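Local coordinates for protein serine protease pet (Escherichia coli, PDB 4OM9) that probably acts as a secreted serine protease, an autotransporter enterotoxin of enteroaggregative E. coli whose passenger domain joins a peptidase domain to a long beta-helix, at residues I502-M516 against K580-S594. Numbering follows the deposited sequence.
Sequences IQANSISIKNAPLVM and KFRFDNLNIEDSSLS
Met516 lies across the Phe581 ring: its CB sits over the ring centre, 3.7 Å from the centroid, a CH-pi contact, and its SD follows obliquely as a Met-aromatic partner. Because Met516 is extended beyond CG (chi3 -179°), its CE runs on into the interior, reaching Leu586 CD1 at 3.6 Å and Phe583 CE2 at 3.9 Å. Ile507 crosses Phe583 at about a right angle, with its CD1 against CD2 of the ring. Farther along, Leu514 CD2 meets Leu593 CD1 at 3.8 Å, while Ile509 and Ile588 lie side by side, CB to CG2 3.6 Å.

Backbone hydrogen bonds between three pairs of parallel strands hold the coils together, from Ile502 N to Lys580 O (2.8 Å), through Ile509 N to Asn587 O, to Met516 N and Ser594 O. At the corner after Ala504 the ladder is less regular: Asp584 N approaches Asn505 O from above the carbonyl plane, with an N-H...O angle of 140°.

Polar side chains line the outside. The aliphatic part of Arg582 lies against the Gln503 amide, OE1 to CB 3.3 Å, while its guanidinium turns to salt bridges with Asp600 and Glu602 on the next coil. Lys510 and Glu589 run alongside each other without forming a salt bridge; Glu589 pairs instead with Lys608. A water links Leu514 O, at 2.8 Å, to the hydroxyls of Ser592 and Ser594.

Strands paired in register around corners, with aliphatic and aromatic side chains packed inside, are the hallmark of successive coils in the parallel beta-helix of an autotransporter passenger domain.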
ATOM      1  N   ILE A 502      -0.127  -5.634  -5.183  1.00 32.36           N
ATOM      2  CA  ILE A 502      -0.530  -6.760  -5.998  1.00 30.03           C
ATOM      3  C   ILE A 502      -1.020  -6.309  -7.363  1.00 34.91           C
ATOM      4  O   ILE A 502      -2.063  -5.648  -7.473  1.00 34.68           O
ATOM      5  CB  ILE A 502      -1.649  -7.570  -5.338  1.00 27.95           C
ATOM      6  CG1 ILE A 502      -1.201  -8.077  -3.970  1.00 29.70           C
ATOM      7  CG2 ILE A 502      -2.008  -8.757  -6.224  1.00 27.93           C
ATOM      8  CD1 ILE A 502      -0.172  -9.243  -4.073  1.00 30.20           C
ATOM      9  N   GLN A 503      -0.262  -6.671  -8.391  1.00 32.37           N
ATOM     10  CA  GLN A 503      -0.632  -6.441  -9.777  1.00 34.79           C
ATOM     11  C   GLN A 503      -0.720  -7.801 -10.445  1.00 33.87           C
ATOM     12  O   GLN A 503       0.298  -8.469 -10.626  1.00 32.42           O
ATOM     13  CB  GLN A 503       0.399  -5.548 -10.479  1.00 36.59           C
ATOM     14  CG  GLN A 503       0.236  -5.442 -11.984  1.00 36.80           C
ATOM     15  CD  GLN A 503      -1.055  -4.758 -12.374  1.00 42.00           C
ATOM     16  OE1 GLN A 503      -1.269  -3.585 -12.050  1.00 45.05           O
ATOM     17  NE2 GLN A 503      -1.947  -5.497 -13.053  1.00 37.84           N
ATOM     18  N   ALA A 504      -1.926  -8.223 -10.796  1.00 33.99           N
ATOM     19  CA  ALA A 504      -2.134  -9.569 -11.306  1.00 32.71           C
ATOM     20  C   ALA A 504      -3.162  -9.597 -12.433  1.00 33.79           C
ATOM     21  O   ALA A 504      -4.099  -8.799 -12.442  1.00 32.04           O
ATOM     22  CB  ALA A 504      -2.569 -10.492 -10.173  1.00 28.87           C
ATOM     23  N   ASN A 505      -2.986 -10.512 -13.385  1.00 39.96           N
ATOM     24  CA  ASN A 505      -3.979 -10.693 -14.431  1.00 41.28           C
ATOM     25  C   ASN A 505      -5.327 -10.947 -13.787  1.00 43.31           C
ATOM     26  O   ASN A 505      -6.308 -10.293 -14.104  1.00 44.90           O
ATOM     27  CB  ASN A 505      -3.609 -11.851 -15.356  1.00 45.95           C
ATOM     28  CG  ASN A 505      -2.202 -11.724 -15.922  1.00 43.71           C
ATOM     29  OD1 ASN A 505      -1.731 -10.625 -16.203  1.00 42.57           O
ATOM     30  ND2 ASN A 505      -1.526 -12.855 -16.083  1.00 42.56           N
ATOM     31  N   SER A 506      -5.359 -11.885 -12.850  1.00 32.34           N
ATOM     32  CA  SER A 506      -6.599 -12.230 -12.182  1.00 32.71           C
ATOM     33  C   SER A 506      -6.297 -12.878 -10.855  1.00 31.43           C
ATOM     34  O   SER A 506      -5.158 -13.236 -10.575  1.00 29.62           O
ATOM     35  CB  SER A 506      -7.464 -13.165 -13.039  1.00 31.54           C
ATOM     36  OG  SER A 506      -6.854 -14.439 -13.193  1.00 31.31           O
ATOM     37  N   ILE A 507      -7.329 -13.009 -10.033  1.00 30.32           N
ATOM     38  CA  ILE A 507      -7.183 -13.583  -8.708  1.00 29.84           C
ATOM     39  C   ILE A 507      -8.373 -14.484  -8.462  1.00 30.27           C
ATOM     40  O   ILE A 507      -9.517 -14.094  -8.709  1.00 31.13           O
ATOM     41  CB  ILE A 507      -7.109 -12.507  -7.601  1.00 29.64           C
ATOM     42  CG1 ILE A 507      -5.835 -11.664  -7.723  1.00 29.25           C
ATOM     43  CG2 ILE A 507      -7.167 -13.151  -6.234  1.00 29.38           C
ATOM     44  CD1 ILE A 507      -5.814 -10.445  -6.778  1.00 29.20           C
ATOM     45  N   SER A 508      -8.114 -15.690  -7.979  1.00 31.10           N
ATOM     46  CA  SER A 508      -9.197 -16.625  -7.743  1.00 33.72           C
ATOM     47  C   SER A 508      -9.116 -17.207  -6.341  1.00 33.73           C
ATOM     48  O   SER A 508      -8.063 -17.656  -5.899  1.00 31.57           O
ATOM     49  CB  SER A 508      -9.183 -17.731  -8.792  1.00 35.80           C
ATOM     50  OG  SER A 508      -9.624 -18.936  -8.218  1.00 39.52           O
ATOM     51  N   ILE A 509     -10.258 -17.182  -5.665  1.00 35.09           N
ATOM     52  CA  ILE A 509     -10.391 -17.532  -4.264  1.00 33.78           C
ATOM     53  C   ILE A 509     -11.492 -18.549  -4.073  1.00 33.01           C
ATOM     54  O   ILE A 509     -12.636 -18.279  -4.406  1.00 37.54           O
ATOM     55  CB  ILE A 509     -10.756 -16.324  -3.427  1.00 36.43           C
ATOM     56  CG1 ILE A 509      -9.971 -15.098  -3.877  1.00 35.71           C
ATOM     57  CG2 ILE A 509     -10.551 -16.627  -1.969  1.00 34.64           C
ATOM     58  CD1 ILE A 509      -8.534 -15.149  -3.480  1.00 38.39           C
ATOM     59  N   LYS A 510     -11.161 -19.706  -3.517  1.00 31.48           N
ATOM     60  CA  LYS A 510     -12.157 -20.736  -3.277  1.00 33.70           C
ATOM     61  C   LYS A 510     -11.970 -21.296  -1.885  1.00 32.34           C
ATOM     62  O   LYS A 510     -10.861 -21.714  -1.525  1.00 34.74           O
ATOM     63  CB  LYS A 510     -12.060 -21.846  -4.324  1.00 32.35           C
ATOM     64  CG  LYS A 510     -12.357 -21.378  -5.730  1.00 33.81           C
ATOM     65  CD  LYS A 510     -12.028 -22.443  -6.775  1.00 32.61           C
ATOM     66  CE  LYS A 510     -11.717 -21.784  -8.110  1.00 36.24           C
ATOM     67  NZ  LYS A 510     -12.342 -22.476  -9.262  1.00 40.66           N
ATOM     68  N   ASN A 511     -13.049 -21.244  -1.104  1.00 33.10           N
ATOM     69  CA  ASN A 511     -13.163 -21.936   0.173  1.00 34.83           C
ATOM     70  C   ASN A 511     -12.337 -21.353   1.324  1.00 35.60           C
ATOM     71  O   ASN A 511     -12.417 -21.863   2.440  1.00 36.63           O
ATOM     72  CB  ASN A 511     -12.811 -23.433  -0.009  1.00 35.09           C
ATOM     73  CG  ASN A 511     -13.980 -24.248  -0.599  1.00 37.04           C
ATOM     74  OD1 ASN A 511     -15.141 -23.917  -0.387  1.00 37.15           O
ATOM     75  ND2 ASN A 511     -13.663 -25.314  -1.339  1.00 36.22           N
ATOM     76  N   ALA A 512     -11.575 -20.289   1.072  1.00 33.34           N
ATOM     77  CA  ALA A 512     -10.678 -19.714   2.092  1.00 35.90           C
ATOM     78  C   ALA A 512     -10.568 -18.196   1.946  1.00 34.10           C
ATOM     79  O   ALA A 512     -10.489 -17.693   0.838  1.00 32.79           O
ATOM     80  CB  ALA A 512      -9.280 -20.358   2.000  1.00 32.67           C
ATOM     81  N   PRO A 513     -10.554 -17.454   3.062  1.00 37.06           N
ATOM     82  CA  PRO A 513     -10.685 -15.991   2.950  1.00 34.40           C
ATOM     83  C   PRO A 513      -9.450 -15.253   2.401  1.00 32.38           C
ATOM     84  O   PRO A 513      -8.307 -15.659   2.597  1.00 30.67           O
ATOM     85  CB  PRO A 513     -10.956 -15.545   4.399  1.00 36.80           C
ATOM     86  CG  PRO A 513     -11.254 -16.812   5.164  1.00 39.98           C
ATOM     87  CD  PRO A 513     -10.493 -17.891   4.464  1.00 38.71           C
ATOM     88  N   LEU A 514      -9.724 -14.159   1.702  1.00 32.02           N
ATOM     89  CA  LEU A 514      -8.714 -13.231   1.254  1.00 31.92           C
ATOM     90  C   LEU A 514      -8.935 -11.874   1.929  1.00 35.01           C
ATOM     91  O   LEU A 514     -10.075 -11.415   2.098  1.00 31.86           O
ATOM     92  CB  LEU A 514      -8.739 -13.066  -0.262  1.00 33.94           C
ATOM     93  CG  LEU A 514      -7.532 -12.275  -0.784  1.00 36.07           C
ATOM     94  CD1 LEU A 514      -6.322 -13.194  -0.882  1.00 31.76           C
ATOM     95  CD2 LEU A 514      -7.823 -11.636  -2.119  1.00 34.68           C
ATOM     96  N   VAL A 515      -7.824 -11.255   2.306  1.00 36.30           N
ATOM     97  CA  VAL A 515      -7.804  -9.931   2.910  1.00 36.30           C
ATOM     98  C   VAL A 515      -6.774  -9.073   2.206  1.00 33.78           C
ATOM     99  O   VAL A 515      -5.610  -9.468   2.068  1.00 32.92           O
ATOM    100  CB  VAL A 515      -7.462  -9.984   4.394  1.00 34.99           C
ATOM    101  CG1 VAL A 515      -7.246  -8.584   4.928  1.00 33.01           C
ATOM    102  CG2 VAL A 515      -8.580 -10.689   5.151  1.00 36.09           C
ATOM    103  N   MET A 516      -7.226  -7.931   1.711  1.00 33.52           N
ATOM    104  CA  MET A 516      -6.344  -6.922   1.168  1.00 37.03           C
ATOM    105  C   MET A 516      -6.357  -5.720   2.115  1.00 36.33           C
ATOM    106  O   MET A 516      -7.434  -5.223   2.507  1.00 38.13           O
ATOM    107  CB  MET A 516      -6.773  -6.500  -0.241  1.00 35.65           C
ATOM    108  CG  MET A 516      -6.832  -7.608  -1.273  1.00 38.18           C
ATOM    109  SD  MET A 516      -7.648  -6.986  -2.758  1.00 39.86           S
ATOM    110  CE  MET A 516      -7.643  -8.436  -3.802  1.00 43.80           C
ATOM    111  N   LYS A 580      -1.456  -0.956  -3.495  1.00 33.81           N
ATOM    112  CA  LYS A 580      -2.273  -1.029  -4.694  1.00 37.57           C
ATOM    113  C   LYS A 580      -2.619  -2.482  -5.037  1.00 33.51           C
ATOM    114  O   LYS A 580      -1.766  -3.359  -5.060  1.00 33.15           O
ATOM    115  CB  LYS A 580      -1.576  -0.364  -5.878  1.00 39.11           C
ATOM    116  CG  LYS A 580      -1.244   1.101  -5.684  1.00 47.86           C
ATOM    117  CD  LYS A 580      -2.432   2.004  -5.959  1.00 51.28           C
ATOM    118  CE  LYS A 580      -2.021   3.479  -5.971  1.00 54.52           C
ATOM    119  NZ  LYS A 580      -0.962   3.749  -6.994  1.00 54.78           N
ATOM    120  N   PHE A 581      -3.888  -2.726  -5.274  1.00 33.45           N
ATOM    121  CA  PHE A 581      -4.345  -4.021  -5.721  1.00 33.73           C
ATOM    122  C   PHE A 581      -5.094  -3.767  -7.026  1.00 34.65           C
ATOM    123  O   PHE A 581      -6.157  -3.081  -7.054  1.00 34.07           O
ATOM    124  CB  PHE A 581      -5.218  -4.699  -4.664  1.00 32.40           C
ATOM    125  CG  PHE A 581      -4.600  -4.734  -3.286  1.00 31.88           C
ATOM    126  CD1 PHE A 581      -4.663  -3.622  -2.448  1.00 32.05           C
ATOM    127  CD2 PHE A 581      -3.964  -5.882  -2.816  1.00 31.37           C
ATOM    128  CE1 PHE A 581      -4.089  -3.648  -1.179  1.00 31.73           C
ATOM    129  CE2 PHE A 581      -3.394  -5.918  -1.539  1.00 30.99           C
ATOM    130  CZ  PHE A 581      -3.461  -4.794  -0.725  1.00 31.17           C
ATOM    131  N   ARG A 582      -4.486  -4.263  -8.101  1.00 36.72           N
ATOM    132  CA  ARG A 582      -4.991  -4.142  -9.453  1.00 36.53           C
ATOM    133  C   ARG A 582      -5.127  -5.530 -10.050  1.00 40.50           C
ATOM    134  O   ARG A 582      -4.215  -6.370  -9.917  1.00 36.74           O
ATOM    135  CB  ARG A 582      -4.060  -3.290 -10.316  1.00 40.76           C
ATOM    136  CG  ARG A 582      -3.886  -1.826  -9.861  1.00 46.34           C
ATOM    137  CD  ARG A 582      -5.212  -1.074  -9.960  1.00 52.46           C
ATOM    138  NE  ARG A 582      -5.146   0.336  -9.556  1.00 53.45           N
ATOM    139  CZ  ARG A 582      -5.304   0.775  -8.305  1.00 53.30           C
ATOM    140  NH1 ARG A 582      -5.519  -0.084  -7.310  1.00 46.99           N
ATOM    141  NH2 ARG A 582      -5.245   2.079  -8.047  1.00 53.49           N
ATOM    142  N   PHE A 583      -6.254  -5.771 -10.717  1.00 35.54           N
ATOM    143  CA  PHE A 583      -6.497  -7.048 -11.370  1.00 35.82           C
ATOM    144  C   PHE A 583      -7.645  -6.948 -12.359  1.00 37.78           C
ATOM    145  O   PHE A 583      -8.571  -6.182 -12.149  1.00 36.49           O
ATOM    146  CB  PHE A 583      -6.804  -8.121 -10.328  1.00 35.91           C
ATOM    147  CG  PHE A 583      -7.896  -7.736  -9.380  1.00 35.57           C
ATOM    148  CD1 PHE A 583      -9.230  -7.903  -9.726  1.00 34.56           C
ATOM    149  CD2 PHE A 583      -7.587  -7.189  -8.137  1.00 33.59           C
ATOM    150  CE1 PHE A 583     -10.239  -7.516  -8.855  1.00 34.08           C
ATOM    151  CE2 PHE A 583      -8.578  -6.822  -7.268  1.00 33.19           C
ATOM    152  CZ  PHE A 583      -9.916  -6.984  -7.630  1.00 33.42           C
ATOM    153  N   ASP A 584      -7.593  -7.721 -13.436  1.00 41.94           N
ATOM    154  CA  ASP A 584      -8.700  -7.716 -14.375  1.00 46.18           C
ATOM    155  C   ASP A 584      -9.927  -8.282 -13.694  1.00 43.96           C
ATOM    156  O   ASP A 584     -11.006  -7.691 -13.748  1.00 41.85           O
ATOM    157  CB  ASP A 584      -8.363  -8.504 -15.636  1.00 45.98           C
ATOM    158  CG  ASP A 584      -7.288  -7.836 -16.441  1.00 51.87           C
ATOM    159  OD1 ASP A 584      -7.269  -6.585 -16.428  1.00 54.26           O
ATOM    160  OD2 ASP A 584      -6.455  -8.544 -17.059  1.00 58.00           O
ATOM    161  N   ASN A 585      -9.740  -9.404 -13.013  1.00 39.05           N
ATOM    162  CA  ASN A 585     -10.843 -10.068 -12.350  1.00 41.61           C
ATOM    163  C   ASN A 585     -10.456 -10.772 -11.057  1.00 38.15           C
ATOM    164  O   ASN A 585      -9.440 -11.450 -10.979  1.00 37.81           O
ATOM    165  CB  ASN A 585     -11.490 -11.082 -13.300  1.00 41.72           C
ATOM    166  CG  ASN A 585     -12.098 -10.425 -14.524  1.00 55.36           C
ATOM    167  OD1 ASN A 585     -13.203  -9.885 -14.464  1.00 57.28           O
ATOM    168  ND2 ASN A 585     -11.376 -10.458 -15.639  1.00 53.56           N
ATOM    169  N   LEU A 586     -11.275 -10.587 -10.038  1.00 38.59           N
ATOM    170  CA  LEU A 586     -11.245 -11.438  -8.867  1.00 34.88           C
ATOM    171  C   LEU A 586     -12.481 -12.344  -8.870  1.00 36.81           C
ATOM    172  O   LEU A 586     -13.621 -11.852  -8.934  1.00 37.57           O
ATOM    173  CB  LEU A 586     -11.217 -10.605  -7.582  1.00 33.57           C
ATOM    174  CG  LEU A 586     -10.811 -11.383  -6.332  1.00 33.30           C
ATOM    175  CD1 LEU A 586     -10.119 -10.466  -5.341  1.00 33.15           C
ATOM    176  CD2 LEU A 586     -11.980 -12.046  -5.687  1.00 33.06           C
ATOM    177  N   ASN A 587     -12.257 -13.650  -8.772  1.00 35.15           N
ATOM    178  CA  ASN A 587     -13.347 -14.584  -8.521  1.00 36.53           C
ATOM    179  C   ASN A 587     -13.294 -15.152  -7.095  1.00 37.47           C
ATOM    180  O   ASN A 587     -12.243 -15.631  -6.651  1.00 39.85           O
ATOM    181  CB  ASN A 587     -13.318 -15.717  -9.545  1.00 40.48           C
ATOM    182  CG  ASN A 587     -14.436 -16.737  -9.325  1.00 52.22           C
ATOM    183  OD1 ASN A 587     -15.622 -16.444  -9.533  1.00 49.15           O
ATOM    184  ND2 ASN A 587     -14.058 -17.941  -8.899  1.00 46.52           N
ATOM    185  N   ILE A 588     -14.420 -15.098  -6.381  1.00 34.88           N
ATOM    186  CA  ILE A 588     -14.541 -15.715  -5.051  1.00 34.66           C
ATOM    187  C   ILE A 588     -15.650 -16.740  -5.030  1.00 35.48           C
ATOM    188  O   ILE A 588     -16.752 -16.460  -5.483  1.00 35.76           O
ATOM    189  CB  ILE A 588     -14.906 -14.723  -3.923  1.00 33.90           C
ATOM    190  CG1 ILE A 588     -15.200 -13.329  -4.467  1.00 33.59           C
ATOM    191  CG2 ILE A 588     -13.931 -14.775  -2.743  1.00 33.39           C
ATOM    192  CD1 ILE A 588     -15.434 -12.327  -3.351  1.00 36.92           C
ATOM    193  N   GLU A 589     -15.380 -17.898  -4.445  1.00 35.93           N
ATOM    194  CA  GLU A 589     -16.419 -18.883  -4.230  1.00 39.57           C
ATOM    195  C   GLU A 589     -16.444 -19.304  -2.763  1.00 39.65           C
ATOM    196  O   GLU A 589     -15.410 -19.609  -2.182  1.00 39.19           O
ATOM    197  CB  GLU A 589     -16.217 -20.082  -5.163  1.00 41.87           C
ATOM    198  CG  GLU A 589     -16.150 -19.645  -6.616  1.00 40.20           C
ATOM    199  CD  GLU A 589     -16.237 -20.771  -7.621  1.00 43.59           C
ATOM    200  OE1 GLU A 589     -16.018 -21.957  -7.268  1.00 41.30           O
ATOM    201  OE2 GLU A 589     -16.528 -20.446  -8.788  1.00 48.45           O
ATOM    202  N   ASP A 590     -17.629 -19.245  -2.162  1.00 39.60           N
ATOM    203  CA  ASP A 590     -17.856 -19.736  -0.805  1.00 42.26           C
ATOM    204  C   ASP A 590     -16.865 -19.256   0.273  1.00 38.12           C
ATOM    205  O   ASP A 590     -16.481 -20.022   1.161  1.00 42.76           O
ATOM    206  CB  ASP A 590     -17.874 -21.259  -0.846  1.00 42.51           C
ATOM    207  CG  ASP A 590     -18.815 -21.789  -1.928  1.00 50.82           C
ATOM    208  OD1 ASP A 590     -20.051 -21.824  -1.691  1.00 49.30           O
ATOM    209  OD2 ASP A 590     -18.320 -22.134  -3.024  1.00 53.02           O
ATOM    210  N   SER A 591     -16.479 -17.987   0.218  1.00 35.42           N
ATOM    211  CA  SER A 591     -15.588 -17.468   1.247  1.00 37.40           C
ATOM    212  C   SER A 591     -15.792 -15.971   1.419  1.00 34.01           C
ATOM    213  O   SER A 591     -16.868 -15.449   1.132  1.00 34.10           O
ATOM    214  CB  SER A 591     -14.122 -17.788   0.908  1.00 34.50           C
ATOM    215  OG  SER A 591     -13.291 -17.664   2.056  1.00 34.15           O
ATOM    216  N   SER A 592     -14.781 -15.255   1.890  1.00 33.96           N
ATOM    217  CA  SER A 592     -15.004 -13.833   2.009  1.00 33.78           C
ATOM    218  C   SER A 592     -13.814 -13.007   1.555  1.00 32.27           C
ATOM    219  O   SER A 592     -12.648 -13.393   1.683  1.00 32.07           O
ATOM    220  CB  SER A 592     -15.411 -13.467   3.443  1.00 35.27           C
ATOM    221  OG  SER A 592     -14.376 -13.703   4.371  1.00 36.47           O
ATOM    222  N   LEU A 593     -14.144 -11.868   0.978  1.00 33.10           N
ATOM    223  CA  LEU A 593     -13.163 -10.902   0.562  1.00 32.60           C
ATOM    224  C   LEU A 593     -13.320  -9.661   1.432  1.00 32.27           C
ATOM    225  O   LEU A 593     -14.407  -9.104   1.524  1.00 33.86           O
ATOM    226  CB  LEU A 593     -13.340 -10.570  -0.913  1.00 31.77           C
ATOM    227  CG  LEU A 593     -12.474  -9.451  -1.469  1.00 32.35           C
ATOM    228  CD1 LEU A 593     -11.008  -9.787  -1.324  1.00 35.46           C
ATOM    229  CD2 LEU A 593     -12.830  -9.219  -2.908  1.00 35.66           C
ATOM    230  N   SER A 594     -12.233  -9.258   2.083  1.00 32.18           N
ATOM    231  CA  SER A 594     -12.208  -8.061   2.906  1.00 33.80           C
ATOM    232  C   SER A 594     -11.183  -7.073   2.362  1.00 35.15           C
ATOM    233  O   SER A 594     -10.019  -7.422   2.110  1.00 33.05           O
ATOM    234  CB  SER A 594     -11.860  -8.385   4.367  1.00 32.00           C
ATOM    235  OG  SER A 594     -12.711  -9.380   4.892  1.00 34.74           O
TER
HETATM  236  O   HOH W   1      -4.020  -8.791 -18.059  1.00 39.16           O
HETATM  237  O   HOH W   2     -14.039 -19.631   3.847  1.00 41.77           O
HETATM  238  O   HOH W   3     -11.656 -12.032   4.299  1.00 30.72           O